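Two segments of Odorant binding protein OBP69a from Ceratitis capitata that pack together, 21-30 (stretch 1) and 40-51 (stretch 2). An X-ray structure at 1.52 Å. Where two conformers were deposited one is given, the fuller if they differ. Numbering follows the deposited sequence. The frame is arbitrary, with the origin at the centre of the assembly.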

ATOM      1  N   GLU A  21       0.526 -15.430  -2.293  0.58 23.02           N
ATOM      2  CA  GLU A  21       1.950 -15.375  -2.018  0.58 25.38           C
ATOM      3  C   GLU A  21       2.240 -15.090  -0.547  0.58 20.70           C
ATOM      4  O   GLU A  21       3.239 -15.589  -0.012  0.58 23.68           O
ATOM      5  CB  GLU A  21       2.572 -14.310  -2.939  0.58 29.50           C
ATOM      6  CG  GLU A  21       4.067 -14.125  -2.852  0.58 33.69           C
ATOM      7  CD  GLU A  21       4.595 -13.045  -3.806  0.58 32.53           C
ATOM      8  OE1 GLU A  21       4.046 -12.855  -4.918  0.58 29.95           O
ATOM      9  OE2 GLU A  21       5.607 -12.418  -3.434  0.58 40.83           O
ATOM     10  N   THR A  22       1.382 -14.305   0.148  1.00 21.75           N
ATOM     11  CA  THR A  22       1.621 -13.869   1.511  1.00 22.95           C
ATOM     12  C   THR A  22       0.794 -14.597   2.564  1.00 26.70           C
ATOM     13  O   THR A  22       1.112 -14.497   3.761  1.00 23.15           O
ATOM     14  CB  THR A  22       1.345 -12.370   1.686  1.00 21.59           C
ATOM     15  OG1 THR A  22      -0.033 -12.105   1.424  1.00 23.13           O
ATOM     16  CG2 THR A  22       2.237 -11.571   0.770  1.00 24.88           C
ATOM     17  N   GLY A  23      -0.283 -15.274   2.168  1.00 22.90           N
ATOM     18  CA  GLY A  23      -1.151 -15.878   3.166  1.00 22.23           C
ATOM     19  C   GLY A  23      -1.999 -14.923   3.988  1.00 20.09           C
ATOM     20  O   GLY A  23      -2.619 -15.367   4.967  1.00 24.21           O
ATOM     21  N   VAL A  24      -2.086 -13.644   3.605  1.00 22.87           N
ATOM     22  CA  VAL A  24      -3.040 -12.732   4.241  1.00 24.06           C
ATOM     23  C   VAL A  24      -4.449 -13.295   4.112  1.00 24.39           C
ATOM     24  O   VAL A  24      -4.808 -13.907   3.086  1.00 27.00           O
ATOM     25  CB  VAL A  24      -2.933 -11.319   3.633  1.00 19.44           C
ATOM     26  CG1 VAL A  24      -3.517 -11.258   2.221  1.00 23.85           C
ATOM     27  CG2 VAL A  24      -3.599 -10.257   4.510  1.00 21.71           C
ATOM     28  N   THR A  25      -5.247 -13.127   5.161  1.00 23.12           N
ATOM     29  CA  THR A  25      -6.595 -13.663   5.211  1.00 23.25           C
ATOM     30  C   THR A  25      -7.612 -12.531   5.305  1.00 27.83           C
ATOM     31  O   THR A  25      -7.298 -11.399   5.717  1.00 24.27           O
ATOM     32  CB  THR A  25      -6.757 -14.650   6.366  1.00 26.75           C
ATOM     33  OG1 THR A  25      -6.143 -14.119   7.541  1.00 30.78           O
ATOM     34  CG2 THR A  25      -6.083 -15.960   6.045  1.00 33.06           C
ATOM     35  N   GLU A  26      -8.840 -12.827   4.865  1.00 26.87           N
ATOM     36  CA  GLU A  26      -9.888 -11.806   4.802  1.00 30.16           C
ATOM     37  C   GLU A  26     -10.186 -11.179   6.163  1.00 25.67           C
ATOM     38  O   GLU A  26     -10.523  -9.992   6.223  1.00 28.89           O
ATOM     39  CB  GLU A  26     -11.164 -12.400   4.201  1.00 43.91           C
ATOM     40  CG  GLU A  26     -12.339 -11.412   4.013  1.00 62.74           C
ATOM     41  CD  GLU A  26     -12.026 -10.214   3.102  1.00 76.15           C
ATOM     42  OE1 GLU A  26     -12.752  -9.190   3.175  1.00 81.19           O
ATOM     43  OE2 GLU A  26     -11.065 -10.286   2.311  1.00 76.38           O
ATOM     44  N   ASP A  27     -10.031 -11.923   7.263  1.00 26.33           N
ATOM     45  CA  ASP A  27     -10.262 -11.346   8.588  1.00 25.72           C
ATOM     46  C   ASP A  27      -9.371 -10.141   8.856  1.00 24.02           C
ATOM     47  O   ASP A  27      -9.809  -9.194   9.534  1.00 23.74           O
ATOM     48  CB  ASP A  27     -10.083 -12.402   9.675  1.00 30.59           C
ATOM     49  CG  ASP A  27      -8.688 -12.951   9.721  1.00 41.54           C
ATOM     50  OD1 ASP A  27      -8.313 -13.603   8.733  1.00 41.15           O
ATOM     51  OD2 ASP A  27      -7.973 -12.737  10.720  1.00 37.02           O
ATOM     52  N   LEU A  28      -8.152 -10.127   8.308  1.00 23.10           N
ATOM     53  CA  LEU A  28      -7.259  -8.988   8.501  1.00 18.78           C
ATOM     54  C   LEU A  28      -7.754  -7.765   7.754  1.00 20.85           C
ATOM     55  O   LEU A  28      -7.676  -6.644   8.274  1.00 20.51           O
ATOM     56  CB  LEU A  28      -5.833  -9.319   8.089  1.00 18.28           C
ATOM     57  CG  LEU A  28      -5.209 -10.469   8.882  1.00 19.96           C
ATOM     58  CD1 LEU A  28      -3.833 -10.813   8.401  1.00 21.72           C
ATOM     59  CD2 LEU A  28      -5.174 -10.107  10.366  1.00 23.89           C
ATOM     60  N   PHE A  29      -8.238  -7.952   6.529  1.00 22.57           N
ATOM     61  CA  PHE A  29      -8.795  -6.821   5.788  1.00 22.94           C
ATOM     62  C   PHE A  29     -10.062  -6.296   6.452  1.00 23.64           C
ATOM     63  O   PHE A  29     -10.250  -5.072   6.597  1.00 23.19           O
ATOM     64  CB  PHE A  29      -9.090  -7.253   4.349  1.00 22.76           C
ATOM     65  CG  PHE A  29      -7.855  -7.545   3.501  1.00 25.29           C
ATOM     66  CD1 PHE A  29      -6.783  -6.666   3.420  1.00 28.78           C
ATOM     67  CD2 PHE A  29      -7.806  -8.718   2.745  1.00 31.90           C
ATOM     68  CE1 PHE A  29      -5.659  -6.970   2.578  1.00 27.89           C
ATOM     69  CE2 PHE A  29      -6.705  -9.008   1.909  1.00 29.83           C
ATOM     70  CZ  PHE A  29      -5.635  -8.153   1.843  1.00 27.04           C
ATOM     71  N   ILE A  30     -10.933  -7.199   6.913  1.00 23.43           N
ATOM     72  CA  ILE A  30     -12.145  -6.768   7.608  1.00 25.74           C
ATOM     73  C   ILE A  30     -11.781  -6.000   8.865  1.00 23.28           C
ATOM     74  O   ILE A  30     -12.360  -4.945   9.158  1.00 24.60           O
ATOM     75  CB  ILE A  30     -13.030  -7.980   7.922  1.00 26.25           C
ATOM     76  CG1 ILE A  30     -13.615  -8.551   6.630  1.00 32.92           C
ATOM     77  CG2 ILE A  30     -14.123  -7.582   8.907  1.00 30.12           C
ATOM     78  CD1 ILE A  30     -14.235  -9.939   6.809  1.00 38.45           C
ATOM     79  N   ASN A  40      -1.360  -5.084  13.228  1.00 20.59           N
ATOM     80  CA  ASN A  40       0.079  -5.311  13.087  1.00 20.94           C
ATOM     81  C   ASN A  40       0.390  -6.790  12.892  1.00 20.36           C
ATOM     82  O   ASN A  40       0.997  -7.446  13.736  1.00 26.58           O
ATOM     83  CB  ASN A  40       0.800  -4.789  14.323  1.00 23.27           C
ATOM     84  CG  ASN A  40       1.149  -3.337  14.191  1.00 38.14           C
ATOM     85  OD1 ASN A  40       0.318  -2.477  14.428  1.00 39.74           O
ATOM     86  ND2 ASN A  40       2.384  -3.057  13.792  1.00 46.90           N
ATOM     87  N   ASN A  41      -0.133  -7.351  11.816  1.00 19.05           N
ATOM     88  CA  ASN A  41       0.076  -8.756  11.516  1.00 20.44           C
ATOM     89  C   ASN A  41       1.032  -8.809  10.346  1.00 17.15           C
ATOM     90  O   ASN A  41       0.866  -8.070   9.329  1.00 18.17           O
ATOM     91  CB  ASN A  41      -1.245  -9.460  11.195  1.00 22.52           C
ATOM     92  CG  ASN A  41      -2.156  -9.603  12.416  1.00 25.34           C
ATOM     93  OD1 ASN A  41      -3.016  -8.752  12.698  1.00 28.95           O
ATOM     94  ND2 ASN A  41      -1.985 -10.706  13.126  1.00 28.40           N
ATOM     95  N   GLN A  42       2.043  -9.652  10.467  1.00 19.95           N
ATOM     96  CA  GLN A  42       3.071  -9.695   9.435  1.00 17.27           C
ATOM     97  C   GLN A  42       2.535 -10.061   8.074  1.00 19.21           C
ATOM     98  O   GLN A  42       2.998  -9.495   7.096  1.00 19.49           O
ATOM     99  CB  GLN A  42       4.153 -10.718   9.787  1.00 19.95           C
ATOM    100  CG  GLN A  42       4.871 -10.394  11.104  1.00 25.47           C
ATOM    101  CD  GLN A  42       5.488  -9.002  11.095  1.00 27.61           C
ATOM    102  OE1 GLN A  42       5.092  -8.158  11.876  1.00 28.05           O
ATOM    103  NE2 GLN A  42       6.470  -8.766  10.225  1.00 26.18           N
ATOM    104  N   ARG A  43       1.508 -10.923   7.990  1.00 19.58           N
ATOM    105  CA  ARG A  43       1.014 -11.261   6.652  1.00 18.99           C
ATOM    106  C   ARG A  43       0.368 -10.063   5.962  1.00 19.66           C
ATOM    107  O   ARG A  43       0.501  -9.923   4.753  1.00 20.12           O
ATOM    108  CB  ARG A  43       0.011 -12.406   6.689  1.00 18.36           C
ATOM    109  CG  ARG A  43       0.646 -13.710   7.018  1.00 19.84           C
ATOM    110  CD  ARG A  43      -0.387 -14.753   7.433  1.00 20.77           C
ATOM    111  NE  ARG A  43      -1.052 -14.432   8.683  1.00 21.75           N
ATOM    112  CZ  ARG A  43      -2.383 -14.362   8.824  1.00 21.56           C
ATOM    113  NH1 ARG A  43      -3.200 -14.555   7.796  1.00 29.06           N
ATOM    114  NH2 ARG A  43      -2.881 -14.037  10.025  1.00 24.41           N
ATOM    115  N   LEU A  44      -0.266  -9.156   6.724  1.00 17.88           N
ATOM    116  CA  LEU A  44      -0.811  -7.944   6.119  1.00 18.71           C
ATOM    117  C   LEU A  44       0.312  -7.018   5.683  1.00 18.59           C
ATOM    118  O   LEU A  44       0.247  -6.442   4.595  1.00 19.08           O
ATOM    119  CB  LEU A  44      -1.754  -7.282   7.079  1.00 17.77           C
ATOM    120  CG  LEU A  44      -2.406  -5.984   6.575  1.00 17.80           C
ATOM    121  CD1 LEU A  44      -3.203  -6.210   5.290  1.00 20.50           C
ATOM    122  CD2 LEU A  44      -3.341  -5.405   7.632  1.00 21.16           C
ATOM    123  N   LYS A  45       1.357  -6.873   6.510  1.00 19.04           N
ATOM    124  CA  LYS A  45       2.495  -6.046   6.123  1.00 18.03           C
ATOM    125  C   LYS A  45       3.083  -6.558   4.818  1.00 22.18           C
ATOM    126  O   LYS A  45       3.411  -5.773   3.913  1.00 21.35           O
ATOM    127  CB  LYS A  45       3.571  -6.073   7.229  1.00 18.31           C
ATOM    128  CG  LYS A  45       3.076  -5.639   8.599  1.00 19.58           C
ATOM    129  CD  LYS A  45       4.270  -5.490   9.552  1.00 22.45           C
ATOM    130  CE  LYS A  45       3.703  -5.141  10.868  1.00 24.56           C
ATOM    131  NZ  LYS A  45       4.841  -5.279  11.860  1.00 26.38           N
ATOM    132  N   CYS A  46       3.221  -7.866   4.701  1.00 20.13           N
ATOM    133  CA  CYS A  46       3.841  -8.410   3.503  1.00 21.07           C
ATOM    134  C   CYS A  46       2.921  -8.348   2.299  1.00 19.82           C
ATOM    135  O   CYS A  46       3.430  -8.190   1.186  1.00 20.21           O
ATOM    136  CB  CYS A  46       4.297  -9.822   3.739  1.00 20.39           C
ATOM    137  SG  CYS A  46       5.720  -9.910   4.861  1.00 24.96           S
ATOM    138  N   PHE A  47       1.608  -8.469   2.487  1.00 19.74           N
ATOM    139  CA  PHE A  47       0.683  -8.195   1.386  1.00 19.58           C
ATOM    140  C   PHE A  47       0.884  -6.792   0.852  1.00 22.24           C
ATOM    141  O   PHE A  47       0.895  -6.576  -0.361  1.00 20.71           O
ATOM    142  CB  PHE A  47      -0.757  -8.392   1.857  1.00 19.86           C
ATOM    143  CG  PHE A  47      -1.768  -7.975   0.852  1.00 22.15           C
ATOM    144  CD1 PHE A  47      -2.108  -8.838  -0.178  1.00 21.33           C
ATOM    145  CD2 PHE A  47      -2.372  -6.729   0.935  1.00 24.15           C
ATOM    146  CE1 PHE A  47      -3.035  -8.407  -1.145  1.00 22.71           C
ATOM    147  CE2 PHE A  47      -3.290  -6.278  -0.037  1.00 22.67           C
ATOM    148  CZ  PHE A  47      -3.622  -7.152  -1.069  1.00 25.90           C
ATOM    149  N   ILE A  48       0.945  -5.798   1.747  1.00 18.58           N
ATOM    150  CA  ILE A  48       1.111  -4.418   1.308  1.00 20.22           C
ATOM    151  C   ILE A  48       2.430  -4.263   0.566  1.00 23.82           C
ATOM    152  O   ILE A  48       2.469  -3.677  -0.526  1.00 23.23           O
ATOM    153  CB  ILE A  48       1.015  -3.465   2.520  1.00 19.38           C
ATOM    154  CG1 ILE A  48      -0.358  -3.588   3.151  1.00 22.19           C
ATOM    155  CG2 ILE A  48       1.275  -2.045   2.056  1.00 25.30           C
ATOM    156  CD1 ILE A  48      -0.515  -2.800   4.406  1.00 24.07           C
ATOM    157  N   HIS A  49       3.506  -4.873   1.078  1.00 20.51           N
ATOM    158  CA  HIS A  49       4.760  -4.843   0.339  1.00 21.79           C
ATOM    159  C   HIS A  49       4.617  -5.478  -1.039  1.00 24.43           C
ATOM    160  O   HIS A  49       5.126  -4.937  -2.024  1.00 24.27           O
ATOM    161  CB  HIS A  49       5.857  -5.548   1.129  1.00 22.76           C
ATOM    162  CG  HIS A  49       7.145  -5.618   0.399  1.00 24.27           C
ATOM    163  ND1 HIS A  49       7.469  -6.674  -0.428  1.00 24.32           N
ATOM    164  CD2 HIS A  49       8.163  -4.733   0.308  1.00 29.40           C
ATOM    165  CE1 HIS A  49       8.644  -6.438  -0.988  1.00 30.61           C
ATOM    166  NE2 HIS A  49       9.098  -5.281  -0.540  1.00 30.01           N
ATOM    167  N   CYS A  50       3.908  -6.602  -1.117  1.00 21.59           N
ATOM    168  CA  CYS A  50       3.707  -7.334  -2.377  1.00 22.95           C
ATOM    169  C   CYS A  50       3.038  -6.445  -3.404  1.00 25.28           C
ATOM    170  O   CYS A  50       3.459  -6.416  -4.575  1.00 25.97           O
ATOM    171  CB  CYS A  50       2.860  -8.574  -2.066  1.00 19.66           C
ATOM    172  SG  CYS A  50       2.605  -9.689  -3.561  1.00 30.20           S
ATOM    173  N   VAL A  51       1.998  -5.726  -2.987  1.00 23.42           N
ATOM    174  CA  VAL A  51       1.274  -4.847  -3.897  1.00 25.92           C
ATOM    175  C   VAL A  51       2.187  -3.737  -4.385  1.00 28.35           C
ATOM    176  O   VAL A  51       2.287  -3.499  -5.596  1.00 27.86           O
ATOM    177  CB  VAL A  51       0.014  -4.303  -3.226  1.00 24.80           C
ATOM    178  CG1 VAL A  51      -0.646  -3.191  -4.081  1.00 28.72           C
ATOM    179  CG2 VAL A  51      -0.975  -5.445  -2.930  1.00 30.08           C
TER
HETATM  180  O   HOH W   1      -5.675 -14.065  10.778  1.00 32.35           O

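Three residues cover more of this contact than any others: Arg43 on the long helix of the second stretch, and Leu28 and Thr22 on the first. Arg43 covers the most surface, and it does so by reaching across a turn that has carbonyl and hydroxyl groups to offer. Its NH1 donates two hydrogen bonds, to Gly23 O at 3.0 Å and to Thr25 OG1 at 3.0 Å, both nearly straight and both close to the guanidinium plane. One nitrogen thus ties together the backbone and a side chain of the link between two helices. Thr25 OG1 in turn donates to Asp27 OD1 at 2.5 Å, and a water accepts from Arg43 NH2 (2.9 Å) while donating to Asp27 OD2 (2.7 Å), so the charged pair is joined through intermediaries.

The guanidinium edge is polar, but its face is used differently: Leu28 CD1 lies over it, 3.7 Å from Arg43 NH2. Leu28 CD1 also lies 4.3 Å from Leu44 CB, and Leu28 CD2 comes within 3.5 Å of Asn41 OD1. Leu28 therefore spans the first turn of the other helix.

Thr22 works by fit. Its side chain enters a hole formed by Arg43, Cys46, Phe47 and Cys50, with CG2 3.6 Å from Cys46 O and 4.2 Å from Cys50 CB. Gly23 follows with positive phi, a conformation that favours glycine; an ideal CB there would stand 3.8 Å from Arg43 CD.

Buried apolar contacts complete the interface. The edge of Phe29 meets the face of Phe47, with planes at 74° and Phe29 CZ 3.5 Å from Phe47 CE2. Val24 CG1 approaches Phe47 CD1 at 3.7 Å, and Leu44 CD1 lies 3.7 Å from Phe29 CE1. The axes of helices 26-30 and 42-51 cross at 84° and come no closer than 10.3 Å.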